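Local coordinates for putative Lipoprotein (Clostridium perfringens, PDB 5J7R), which is of unknown function but is a probable lipoprotein carrying a domain of the sporulation and spore germination family, at residues 76-81 and 101-106; 130-135 and 140-145; 61-66 and 115-120. All blocks are in the same frame, centred on the assembly; numbering follows the deposited sequence.

Contact 1 (76-81 and 101-106)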
ATOM      1  N   ILE A  76     -14.504 -19.114  -6.644  1.00 60.29           N
ATOM      2  CA  ILE A  76     -15.219 -18.340  -7.670  1.00 60.29           C
ATOM      3  C   ILE A  76     -14.518 -18.342  -9.035  1.00 58.27           C
ATOM      4  O   ILE A  76     -15.123 -17.955 -10.034  1.00 59.93           O
ATOM      5  CB  ILE A  76     -15.500 -16.885  -7.220  1.00 56.92           C
ATOM      6  CG1 ILE A  76     -14.208 -16.125  -6.905  1.00 55.65           C
ATOM      7  CG2 ILE A  76     -16.418 -16.898  -6.006  1.00 59.25           C
ATOM      8  CD1 ILE A  76     -14.437 -14.667  -6.583  1.00 57.33           C
ATOM      9  N   LEU A  77     -13.256 -18.762  -9.065  1.00 57.60           N
ATOM     10  CA  LEU A  77     -12.469 -18.860 -10.297  1.00 61.56           C
ATOM     11  C   LEU A  77     -11.669 -20.153 -10.249  1.00 61.17           C
ATOM     12  O   LEU A  77     -11.337 -20.617  -9.162  1.00 59.31           O
ATOM     13  CB  LEU A  77     -11.487 -17.686 -10.434  1.00 63.95           C
ATOM     14  CG  LEU A  77     -12.028 -16.276 -10.687  1.00 63.53           C
ATOM     15  CD1 LEU A  77     -10.924 -15.242 -10.552  1.00 61.37           C
ATOM     16  CD2 LEU A  77     -12.695 -16.192 -12.055  1.00 65.08           C
ATOM     17  N   PRO A  78     -11.370 -20.752 -11.418  1.00 60.79           N
ATOM     18  CA  PRO A  78     -10.557 -21.976 -11.435  1.00 66.37           C
ATOM     19  C   PRO A  78      -9.185 -21.759 -10.786  1.00 68.92           C
ATOM     20  O   PRO A  78      -8.602 -20.681 -10.919  1.00 71.57           O
ATOM     21  CB  PRO A  78     -10.403 -22.267 -12.924  1.00 65.18           C
ATOM     22  CG  PRO A  78     -11.636 -21.705 -13.527  1.00 63.46           C
ATOM     23  CD  PRO A  78     -11.902 -20.447 -12.757  1.00 61.65           C
ATOM     24  N   LYS A  79      -8.685 -22.780 -10.098  1.00 75.49           N
ATOM     25  CA  LYS A  79      -7.405 -22.687  -9.396  1.00 80.71           C
ATOM     26  C   LYS A  79      -6.212 -22.435 -10.325  1.00 78.17           C
ATOM     27  O   LYS A  79      -5.278 -21.722  -9.956  1.00 73.70           O
ATOM     28  CB  LYS A  79      -7.192 -23.904  -8.496  1.00 91.43           C
ATOM     29  CG  LYS A  79      -5.953 -23.746  -7.606  1.00101.84           C
ATOM     30  CD  LYS A  79      -6.156 -24.334  -6.210  1.00107.97           C
ATOM     31  CE  LYS A  79      -4.878 -24.416  -5.410  1.00114.00           C
ATOM     32  NZ  LYS A  79      -5.072 -25.104  -4.105  1.00118.28           N
ATOM     33  N   ASP A  80      -6.262 -23.012 -11.528  1.00 77.35           N
ATOM     34  CA  ASP A  80      -5.183 -22.832 -12.515  1.00 76.80           C
ATOM     35  C   ASP A  80      -5.209 -21.453 -13.215  1.00 72.14           C
ATOM     36  O   ASP A  80      -4.311 -21.153 -14.005  1.00 70.06           O
ATOM     37  CB  ASP A  80      -5.127 -23.985 -13.543  1.00 81.20           C
ATOM     38  CG  ASP A  80      -6.431 -24.184 -14.306  1.00 81.66           C
ATOM     39  OD1 ASP A  80      -7.429 -23.486 -14.032  1.00 79.92           O
ATOM     40  OD2 ASP A  80      -6.453 -25.080 -15.179  1.00 89.46           O
ATOM     41  N   THR A  81      -6.223 -20.630 -12.924  1.00 63.81           N
ATOM     42  CA  THR A  81      -6.322 -19.280 -13.497  1.00 65.66           C
ATOM     43  C   THR A  81      -5.099 -18.477 -13.099  1.00 64.29           C
ATOM     44  O   THR A  81      -4.569 -18.630 -12.001  1.00 67.88           O
ATOM     45  CB  THR A  81      -7.577 -18.516 -13.000  1.00 64.14           C
ATOM     46  OG1 THR A  81      -8.756 -19.266 -13.323  1.00 70.64           O
ATOM     47  CG2 THR A  81      -7.682 -17.125 -13.632  1.00 58.86           C
ATOM     48  N   ALA A 101      -9.542 -19.119 -17.053  1.00 62.71           N
ATOM     49  CA  ALA A 101     -10.705 -18.529 -16.379  1.00 63.02           C
ATOM     50  C   ALA A 101     -12.022 -18.821 -17.090  1.00 63.99           C
ATOM     51  O   ALA A 101     -13.079 -18.768 -16.471  1.00 59.89           O
ATOM     52  CB  ALA A 101     -10.526 -17.023 -16.234  1.00 61.64           C
ATOM     53  N   ILE A 102     -11.949 -19.118 -18.390  1.00 71.33           N
ATOM     54  CA  ILE A 102     -13.139 -19.415 -19.188  1.00 75.61           C
ATOM     55  C   ILE A 102     -13.456 -20.906 -19.093  1.00 79.52           C
ATOM     56  O   ILE A 102     -12.704 -21.738 -19.599  1.00 84.05           O
ATOM     57  CB  ILE A 102     -12.961 -18.998 -20.670  1.00 75.79           C
ATOM     58  CG1 ILE A 102     -12.678 -17.490 -20.765  1.00 74.33           C
ATOM     59  CG2 ILE A 102     -14.210 -19.347 -21.481  1.00 77.48           C
ATOM     60  CD1 ILE A 102     -12.413 -16.985 -22.173  1.00 78.93           C
ATOM     61  N   VAL A 103     -14.566 -21.223 -18.425  1.00 81.65           N
ATOM     62  CA  VAL A 103     -15.043 -22.602 -18.246  1.00 84.73           C
ATOM     63  C   VAL A 103     -16.565 -22.598 -18.283  1.00 86.77           C
ATOM     64  O   VAL A 103     -17.187 -21.537 -18.268  1.00 81.69           O
ATOM     65  CB  VAL A 103     -14.570 -23.233 -16.910  1.00 85.62           C
ATOM     66  CG1 VAL A 103     -13.057 -23.411 -16.902  1.00 88.11           C
ATOM     67  CG2 VAL A 103     -15.019 -22.404 -15.709  1.00 84.09           C
ATOM     68  N   ASN A 104     -17.163 -23.784 -18.365  1.00 90.74           N
ATOM     69  CA  ASN A 104     -18.622 -23.891 -18.363  1.00 90.62           C
ATOM     70  C   ASN A 104     -19.144 -23.731 -16.968  1.00 84.50           C
ATOM     71  O   ASN A 104     -18.784 -24.530 -16.115  1.00 83.07           O
ATOM     72  CB  ASN A 104     -19.085 -25.287 -18.800  1.00 98.43           C
ATOM     73  CG  ASN A 104     -18.938 -25.506 -20.279  1.00103.74           C
ATOM     74  OD1 ASN A 104     -18.294 -24.719 -20.974  1.00103.59           O
ATOM     75  ND2 ASN A 104     -19.549 -26.568 -20.777  1.00113.37           N
HETATM   76  N   MSE A 105     -20.039 -22.771 -16.756  1.00 78.30           N
HETATM   77  CA  MSE A 105     -20.622 -22.529 -15.431  1.00 81.78           C
HETATM   78  C   MSE A 105     -22.112 -22.336 -15.489  1.00 79.20           C
HETATM   79  O   MSE A 105     -22.659 -21.923 -16.513  1.00 78.92           O
HETATM   80  CB  MSE A 105     -20.113 -21.223 -14.809  1.00 81.31           C
HETATM   81  CG  MSE A 105     -18.598 -21.095 -14.635  1.00 89.26           C
HETATM   82 SE   MSE A 105     -18.187 -19.304 -13.882  1.00 88.27          SE
HETATM   83  CE  MSE A 105     -16.304 -19.182 -14.450  1.00 94.17           C
ATOM     84  N   SER A 106     -22.776 -22.624 -14.369  1.00 76.93           N
ATOM     85  CA  SER A 106     -24.220 -22.433 -14.253  1.00 77.64           C
ATOM     86  C   SER A 106     -24.427 -20.941 -14.042  1.00 76.86           C
ATOM     87  O   SER A 106     -23.518 -20.245 -13.567  1.00 73.95           O
ATOM     88  CB  SER A 106     -24.788 -23.197 -13.062  1.00 77.89           C
ATOM     89  OG  SER A 106     -24.211 -22.752 -11.844  1.00 77.42           O
TER
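Ala101 and Pro78 give up the most surface where the two loops meet, with Thr81 next. The motif on the first side is a type I beta turn, Pro78 to Thr81, which leads into strand 83-89; opposite it runs the connection from strand 92-97 to helix 107-121. Ala101 lies against the closing end of the turn, and its CA is 5.3 Å from the CA of Thr81. Both branches of the threonine take part: CG2 is 3.9 Å from Ala101 CB, while OG1 lies over the alanine backbone, 3.7 Å from its CA. Pro78 covers the next part of the loop. Its ring carbon CG approaches both branches of Val103, 4.0 Å from CG1 and 4.1 Å from CG2, with the two side chains sliding past each other in opposite directions, and on the way CD passes the carbonyl O of Ala101 at 4.2 Å. The join is therefore made by van der Waals packing, and the polar bonding of Thr81 is to its own turn. Around it, 76-81 touches both helices: helix 107-121 through Ile76, whose O accepts a hydrogen bond from Thr113 OG1, and helix 51-65 through Leu77 and Thr81, which rest on Ile64. Ser106, at the far end of the second loop, is the N-cap of helix 107-121. In Thr81, chi1 of -58° sets OG1 beside the backbone N and anti to the carbonyl carbon, which leaves CG2 anti to N. Pro78 O accepts from both Thr81 N, at 3.1 Å, and Thr81 OG1, at 2.8 Å; the two donors approach from the same face of the carbonyl plane, the hydroxyl tilted 31° out of it.

Contact 2 (130-135 and 140-145)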
ATOM      1  N   ILE A 130     -15.560  -2.917 -13.017  1.00 74.19           N
ATOM      2  CA  ILE A 130     -14.493  -3.830 -13.419  1.00 69.27           C
ATOM      3  C   ILE A 130     -14.680  -4.179 -14.888  1.00 68.13           C
ATOM      4  O   ILE A 130     -15.793  -4.205 -15.403  1.00 70.20           O
ATOM      5  CB  ILE A 130     -14.422  -5.121 -12.569  1.00 66.43           C
ATOM      6  CG1 ILE A 130     -15.615  -6.048 -12.847  1.00 69.25           C
ATOM      7  CG2 ILE A 130     -14.306  -4.766 -11.088  1.00 64.87           C
ATOM      8  CD1 ILE A 130     -15.551  -7.369 -12.112  1.00 69.78           C
ATOM      9  N   ASN A 131     -13.564  -4.422 -15.549  1.00 68.10           N
ATOM     10  CA  ASN A 131     -13.541  -4.789 -16.935  1.00 65.96           C
ATOM     11  C   ASN A 131     -12.653  -6.018 -16.992  1.00 62.57           C
ATOM     12  O   ASN A 131     -11.436  -5.919 -16.852  1.00 62.87           O
ATOM     13  CB  ASN A 131     -12.966  -3.646 -17.774  1.00 68.75           C
ATOM     14  CG  ASN A 131     -12.965  -3.942 -19.264  1.00 69.25           C
ATOM     15  OD1 ASN A 131     -13.651  -4.840 -19.739  1.00 70.24           O
ATOM     16  ND2 ASN A 131     -12.200  -3.167 -20.008  1.00 72.67           N
ATOM     17  N   ILE A 132     -13.268  -7.182 -17.162  1.00 63.18           N
ATOM     18  CA  ILE A 132     -12.531  -8.437 -17.231  1.00 61.88           C
ATOM     19  C   ILE A 132     -12.111  -8.707 -18.665  1.00 62.28           C
ATOM     20  O   ILE A 132     -12.911  -8.585 -19.576  1.00 64.53           O
ATOM     21  CB  ILE A 132     -13.355  -9.617 -16.688  1.00 60.26           C
ATOM     22  CG1 ILE A 132     -13.717  -9.347 -15.220  1.00 59.37           C
ATOM     23  CG2 ILE A 132     -12.562 -10.917 -16.837  1.00 60.34           C
ATOM     24  CD1 ILE A 132     -14.598 -10.382 -14.561  1.00 58.41           C
ATOM     25  N   LEU A 133     -10.844  -9.061 -18.835  1.00 63.05           N
ATOM     26  CA  LEU A 133     -10.265  -9.379 -20.131  1.00 65.20           C
ATOM     27  C   LEU A 133      -9.607 -10.727 -19.993  1.00 65.21           C
ATOM     28  O   LEU A 133      -9.236 -11.137 -18.896  1.00 65.45           O
ATOM     29  CB  LEU A 133      -9.175  -8.375 -20.538  1.00 66.00           C
ATOM     30  CG  LEU A 133      -9.451  -6.887 -20.624  1.00 67.97           C
ATOM     31  CD1 LEU A 133      -8.202  -6.162 -21.107  1.00 71.21           C
ATOM     32  CD2 LEU A 133     -10.616  -6.580 -21.528  1.00 70.14           C
ATOM     33  N   VAL A 134      -9.445 -11.401 -21.118  1.00 67.62           N
ATOM     34  CA  VAL A 134      -8.816 -12.701 -21.159  1.00 69.04           C
ATOM     35  C   VAL A 134      -7.733 -12.617 -22.220  1.00 71.75           C
ATOM     36  O   VAL A 134      -8.008 -12.225 -23.353  1.00 72.32           O
ATOM     37  CB  VAL A 134      -9.832 -13.807 -21.482  1.00 69.42           C
ATOM     38  CG1 VAL A 134      -9.146 -15.163 -21.571  1.00 71.35           C
ATOM     39  CG2 VAL A 134     -10.931 -13.825 -20.423  1.00 67.23           C
ATOM     40  N   ASP A 135      -6.502 -12.954 -21.839  1.00 74.57           N
ATOM     41  CA  ASP A 135      -5.340 -12.915 -22.746  1.00 77.58           C
ATOM     42  C   ASP A 135      -5.200 -11.551 -23.422  1.00 77.09           C
ATOM     43  O   ASP A 135      -5.024 -11.462 -24.640  1.00 79.60           O
ATOM     44  CB  ASP A 135      -5.429 -14.022 -23.795  1.00 82.23           C
ATOM     45  CG  ASP A 135      -4.158 -14.150 -24.639  1.00 91.64           C
ATOM     46  OD1 ASP A 135      -3.123 -13.531 -24.321  1.00 91.41           O
ATOM     47  OD2 ASP A 135      -4.190 -14.885 -25.635  1.00100.91           O
ATOM     48  N   ASP A 140     -16.789 -12.130 -24.487  1.00 83.00           N
ATOM     49  CA  ASP A 140     -18.232 -12.048 -24.311  1.00 84.52           C
ATOM     50  C   ASP A 140     -18.674 -12.600 -22.955  1.00 81.03           C
ATOM     51  O   ASP A 140     -19.550 -12.018 -22.328  1.00 80.79           O
ATOM     52  CB  ASP A 140     -18.977 -12.757 -25.461  1.00 87.80           C
ATOM     53  CG  ASP A 140     -18.635 -12.183 -26.837  1.00 92.58           C
ATOM     54  OD1 ASP A 140     -17.833 -11.225 -26.928  1.00 93.65           O
ATOM     55  OD2 ASP A 140     -19.174 -12.704 -27.841  1.00 99.22           O
ATOM     56  N   SER A 141     -18.058 -13.690 -22.488  1.00 78.68           N
ATOM     57  CA  SER A 141     -18.456 -14.304 -21.210  1.00 74.90           C
ATOM     58  C   SER A 141     -17.439 -15.304 -20.649  1.00 75.10           C
ATOM     59  O   SER A 141     -16.685 -15.919 -21.402  1.00 79.21           O
ATOM     60  CB  SER A 141     -19.791 -15.044 -21.413  1.00 75.32           C
ATOM     61  OG  SER A 141     -20.283 -15.588 -20.197  1.00 70.78           O
ATOM     62  N   LEU A 142     -17.425 -15.458 -19.323  1.00 76.08           N
ATOM     63  CA  LEU A 142     -16.543 -16.429 -18.667  1.00 76.27           C
ATOM     64  C   LEU A 142     -17.209 -17.787 -18.598  1.00 76.60           C
ATOM     65  O   LEU A 142     -16.622 -18.797 -18.979  1.00 76.59           O
ATOM     66  CB  LEU A 142     -16.189 -16.015 -17.238  1.00 76.39           C
ATOM     67  CG  LEU A 142     -15.263 -14.833 -17.022  1.00 75.97           C
ATOM     68  CD1 LEU A 142     -15.080 -14.622 -15.528  1.00 75.61           C
ATOM     69  CD2 LEU A 142     -13.920 -15.063 -17.696  1.00 76.65           C
ATOM     70  N   GLY A 143     -18.434 -17.793 -18.079  1.00 78.76           N
ATOM     71  CA  GLY A 143     -19.227 -19.005 -17.905  1.00 80.80           C
ATOM     72  C   GLY A 143     -20.201 -19.322 -19.005  1.00 82.39           C
ATOM     73  O   GLY A 143     -20.542 -20.474 -19.185  1.00 81.75           O
ATOM     74  N   GLY A 144     -20.666 -18.292 -19.713  1.00 84.80           N
ATOM     75  CA  GLY A 144     -21.614 -18.449 -20.801  1.00 84.31           C
ATOM     76  C   GLY A 144     -22.933 -17.723 -20.551  1.00 85.99           C
ATOM     77  O   GLY A 144     -23.645 -17.381 -21.499  1.00 91.95           O
ATOM     78  N   ASN A 145     -23.252 -17.448 -19.286  1.00 83.59           N
ATOM     79  CA  ASN A 145     -24.539 -16.798 -18.948  1.00 86.57           C
ATOM     80  C   ASN A 145     -24.541 -15.280 -18.731  1.00 86.67           C
ATOM     81  O   ASN A 145     -25.603 -14.694 -18.529  1.00 91.04           O
ATOM     82  CB  ASN A 145     -25.117 -17.435 -17.683  1.00 86.16           C
ATOM     83  CG  ASN A 145     -25.130 -18.964 -17.737  1.00 88.94           C
ATOM     84  OD1 ASN A 145     -25.931 -19.528 -18.463  1.00 93.33           O
ATOM     85  ND2 ASN A 145     -24.299 -19.641 -16.922  1.00 86.93           N
TER
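Leu142 sends its two methyls to two neighbours on one face of strand 129-134: CD2 lies 4.2 Å from Val134 CG2, and CD1 lies 4.4 Å from Ile132 CD1. Ile132 and Val134 are alternate residues of the strand, so both point toward the returning loop, while Leu133 between them points away. The leucine side chain spans the gap between backbones whose nearest CA atoms, those of Val134 and Leu142, are 8.9 Å apart, although its first bond does not head straight at the strand. This apolar part is buried and closed in further by Leu114 of helix 107-121 against Ile132 and Ile148 against Leu142. The other side is looser and more polar, with Asp140 and Gly144 on the surface. There Ser141 OG accepts from Gly144 N at 2.8 Å, an ST motif, and also bonds to Phe146 O. Glu110 of helix 107-121 takes Gly143 N and Asn145 N, one on each carboxylate oxygen. The chemistry divides accordingly: between 130-135 and 140-145 the contact is made by branched aliphatic groups, whereas the bend of the loop is shaped by hydrogen bonds to a serine hydroxyl and a helix carboxylate.

Contact 3 (61-66 and 115-120)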
ATOM      1  N   GLN A  61      -5.385 -11.963  -6.687  1.00 48.90           N
ATOM      2  CA  GLN A  61      -4.521 -13.148  -6.577  1.00 52.31           C
ATOM      3  C   GLN A  61      -5.069 -13.987  -5.466  1.00 47.99           C
ATOM      4  O   GLN A  61      -5.044 -15.201  -5.537  1.00 52.48           O
ATOM      5  CB  GLN A  61      -3.069 -12.799  -6.167  1.00 57.23           C
ATOM      6  CG  GLN A  61      -2.019 -13.668  -6.858  1.00 70.25           C
ATOM      7  CD  GLN A  61      -1.833 -13.403  -8.343  1.00 78.77           C
ATOM      8  OE1 GLN A  61      -2.007 -14.316  -9.145  1.00 85.81           O
ATOM      9  NE2 GLN A  61      -1.495 -12.175  -8.722  1.00 83.27           N
ATOM     10  N   ALA A  62      -5.520 -13.316  -4.409  1.00 46.25           N
ATOM     11  CA  ALA A  62      -6.076 -13.999  -3.249  1.00 46.62           C
ATOM     12  C   ALA A  62      -7.373 -14.743  -3.589  1.00 44.31           C
ATOM     13  O   ALA A  62      -7.607 -15.828  -3.072  1.00 49.52           O
ATOM     14  CB  ALA A  62      -6.291 -13.028  -2.100  1.00 45.12           C
ATOM     15  N   LEU A  63      -8.193 -14.165  -4.456  1.00 43.20           N
ATOM     16  CA  LEU A  63      -9.442 -14.815  -4.893  1.00 45.28           C
ATOM     17  C   LEU A  63      -9.133 -16.076  -5.698  1.00 45.48           C
ATOM     18  O   LEU A  63      -9.794 -17.086  -5.536  1.00 50.19           O
ATOM     19  CB  LEU A  63     -10.321 -13.862  -5.729  1.00 43.18           C
ATOM     20  CG  LEU A  63     -10.923 -12.656  -5.031  1.00 42.39           C
ATOM     21  CD1 LEU A  63     -11.650 -11.771  -6.024  1.00 44.07           C
ATOM     22  CD2 LEU A  63     -11.872 -13.078  -3.918  1.00 46.01           C
ATOM     23  N   ILE A  64      -8.131 -15.998  -6.567  1.00 49.16           N
ATOM     24  CA  ILE A  64      -7.718 -17.135  -7.395  1.00 52.81           C
ATOM     25  C   ILE A  64      -7.186 -18.274  -6.526  1.00 54.91           C
ATOM     26  O   ILE A  64      -7.424 -19.431  -6.829  1.00 60.81           O
ATOM     27  CB  ILE A  64      -6.657 -16.723  -8.433  1.00 53.01           C
ATOM     28  CG1 ILE A  64      -7.283 -15.773  -9.462  1.00 53.32           C
ATOM     29  CG2 ILE A  64      -6.111 -17.948  -9.163  1.00 55.35           C
ATOM     30  CD1 ILE A  64      -6.284 -15.119 -10.398  1.00 54.47           C
ATOM     31  N   GLN A  65      -6.458 -17.948  -5.465  1.00 58.39           N
ATOM     32  CA  GLN A  65      -5.937 -18.980  -4.557  1.00 65.46           C
ATOM     33  C   GLN A  65      -7.076 -19.763  -3.905  1.00 63.67           C
ATOM     34  O   GLN A  65      -6.883 -20.909  -3.510  1.00 63.31           O
ATOM     35  CB  GLN A  65      -5.017 -18.383  -3.491  1.00 68.23           C
ATOM     36  CG  GLN A  65      -3.703 -17.858  -4.054  1.00 78.32           C
ATOM     37  CD  GLN A  65      -2.863 -17.122  -3.018  1.00 84.67           C
ATOM     38  OE1 GLN A  65      -3.080 -17.270  -1.821  1.00 90.05           O
ATOM     39  NE2 GLN A  65      -1.884 -16.336  -3.480  1.00 90.89           N
ATOM     40  N   GLY A  66      -8.250 -19.133  -3.794  1.00 61.21           N
ATOM     41  CA  GLY A  66      -9.420 -19.781  -3.225  1.00 60.05           C
ATOM     42  C   GLY A  66      -9.606 -19.611  -1.730  1.00 58.44           C
ATOM     43  O   GLY A  66      -8.736 -19.076  -1.036  1.00 58.46           O
ATOM     44  N   GLU A 115     -20.184 -11.217  -8.837  1.00 59.88           N
ATOM     45  CA  GLU A 115     -20.513 -10.443  -7.638  1.00 61.28           C
ATOM     46  C   GLU A 115     -19.363 -10.502  -6.621  1.00 58.39           C
ATOM     47  O   GLU A 115     -19.111  -9.523  -5.920  1.00 58.23           O
ATOM     48  CB  GLU A 115     -21.818 -10.917  -6.993  1.00 63.73           C
ATOM     49  CG  GLU A 115     -23.062 -10.608  -7.817  1.00 69.21           C
ATOM     50  CD  GLU A 115     -24.364 -11.078  -7.174  1.00 72.50           C
ATOM     51  OE1 GLU A 115     -24.297 -11.842  -6.201  1.00 78.02           O
ATOM     52  OE2 GLU A 115     -25.460 -10.702  -7.654  1.00 76.46           O
ATOM     53  N   GLY A 116     -18.675 -11.646  -6.553  1.00 53.51           N
ATOM     54  CA  GLY A 116     -17.541 -11.830  -5.635  1.00 53.09           C
ATOM     55  C   GLY A 116     -16.330 -10.976  -6.004  1.00 47.03           C
ATOM     56  O   GLY A 116     -15.686 -10.393  -5.140  1.00 43.54           O
ATOM     57  N   ILE A 117     -16.038 -10.900  -7.298  1.00 47.18           N
ATOM     58  CA  ILE A 117     -14.937 -10.091  -7.794  1.00 49.22           C
ATOM     59  C   ILE A 117     -15.253  -8.611  -7.513  1.00 49.41           C
ATOM     60  O   ILE A 117     -14.424  -7.894  -6.964  1.00 50.32           O
ATOM     61  CB  ILE A 117     -14.679 -10.347  -9.293  1.00 49.46           C
ATOM     62  CG1 ILE A 117     -14.234 -11.800  -9.488  1.00 50.46           C
ATOM     63  CG2 ILE A 117     -13.583  -9.426  -9.824  1.00 50.54           C
ATOM     64  CD1 ILE A 117     -14.134 -12.243 -10.936  1.00 51.17           C
ATOM     65  N   ILE A 118     -16.460  -8.183  -7.862  1.00 52.14           N
ATOM     66  CA  ILE A 118     -16.892  -6.796  -7.643  1.00 53.07           C
ATOM     67  C   ILE A 118     -16.888  -6.418  -6.179  1.00 52.32           C
ATOM     68  O   ILE A 118     -16.352  -5.377  -5.811  1.00 54.90           O
ATOM     69  CB  ILE A 118     -18.286  -6.535  -8.248  1.00 56.77           C
ATOM     70  CG1 ILE A 118     -18.167  -6.543  -9.774  1.00 62.34           C
ATOM     71  CG2 ILE A 118     -18.840  -5.180  -7.801  1.00 57.77           C
ATOM     72  CD1 ILE A 118     -19.478  -6.368 -10.510  1.00 67.84           C
ATOM     73  N   ALA A 119     -17.473  -7.262  -5.340  1.00 51.26           N
ATOM     74  CA  ALA A 119     -17.525  -6.970  -3.914  1.00 51.87           C
ATOM     75  C   ALA A 119     -16.116  -6.867  -3.335  1.00 50.17           C
ATOM     76  O   ALA A 119     -15.864  -6.044  -2.462  1.00 52.95           O
ATOM     77  CB  ALA A 119     -18.318  -8.030  -3.180  1.00 52.80           C
ATOM     78  N   THR A 120     -15.210  -7.702  -3.831  1.00 48.47           N
ATOM     79  CA  THR A 120     -13.836  -7.700  -3.336  1.00 51.15           C
ATOM     80  C   THR A 120     -13.070  -6.472  -3.821  1.00 49.23           C
ATOM     81  O   THR A 120     -12.483  -5.755  -3.017  1.00 46.89           O
ATOM     82  CB  THR A 120     -13.093  -8.965  -3.773  1.00 49.77           C
ATOM     83  OG1 THR A 120     -13.818 -10.120  -3.321  1.00 48.34           O
ATOM     84  CG2 THR A 120     -11.672  -8.991  -3.206  1.00 48.53           C
TER
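Leu63 overlaps Thr120 tip to tip, the fork of the leucine facing the threonine hydroxyl: CD2 is 3.6 Å and CD1 3.8 Å from Thr120 OG1. CD1 also lies 3.9 Å from Thr120 CB and 4.0 Å from Thr120 CG2, and it runs on to the backbone opposite, 4.1 Å from Ile117 CA. The leucine is the one residue of 61-66 that crosses to segment 115-120 of helix 107-121. Thr120 OG1 bends back to donate to Gly116 O at 2.6 Å. That oxygen already accepts from Thr120 N one turn on, and the two donors reach it from opposite faces of its plane. The same hydroxyl is hydrogen-bonded to Tyr30 N of the second subunit, whose Tyr30 also packs on Leu63, so this buried polar atom is satisfied from both its own helix and the subunit interface. Ile117 also packs on Ile130 and Ile132 of strand 129-134. The segments' axes come within 11.3 Å at 144°, roughly antiparallel. Helix 107-121 forms a beta-alpha-beta crossover between the parallel strands 92-97 and 129-134, with helix 51-65 packed against it, here within the sporulation and spore germination domain.

How the contacts relate
Helix 107-121 ties the three contacts together: contact 1 leads into its start, contact 3 uses its later turns, and the strand of contact 2 follows it. The centres of contacts 1 and 2 are about 11 Å apart, and Val103 N and Leu142 O, 3.2 Å apart, probably form a hydrogen bond between them. Contact 1 is nested within the loop closed by contact 3, about 12 Å away between centres; Ile76 CD1 meets Leu63 CD2 there at 4.0 Å. Contacts 2 and 3, about 14 Å apart, join through Ile130 CD1 and Ile118 CG1 at 3.6 Å. Contacts 2 and 3 are buried and contact 1 partly so; with no active site known, all three read as structural packing.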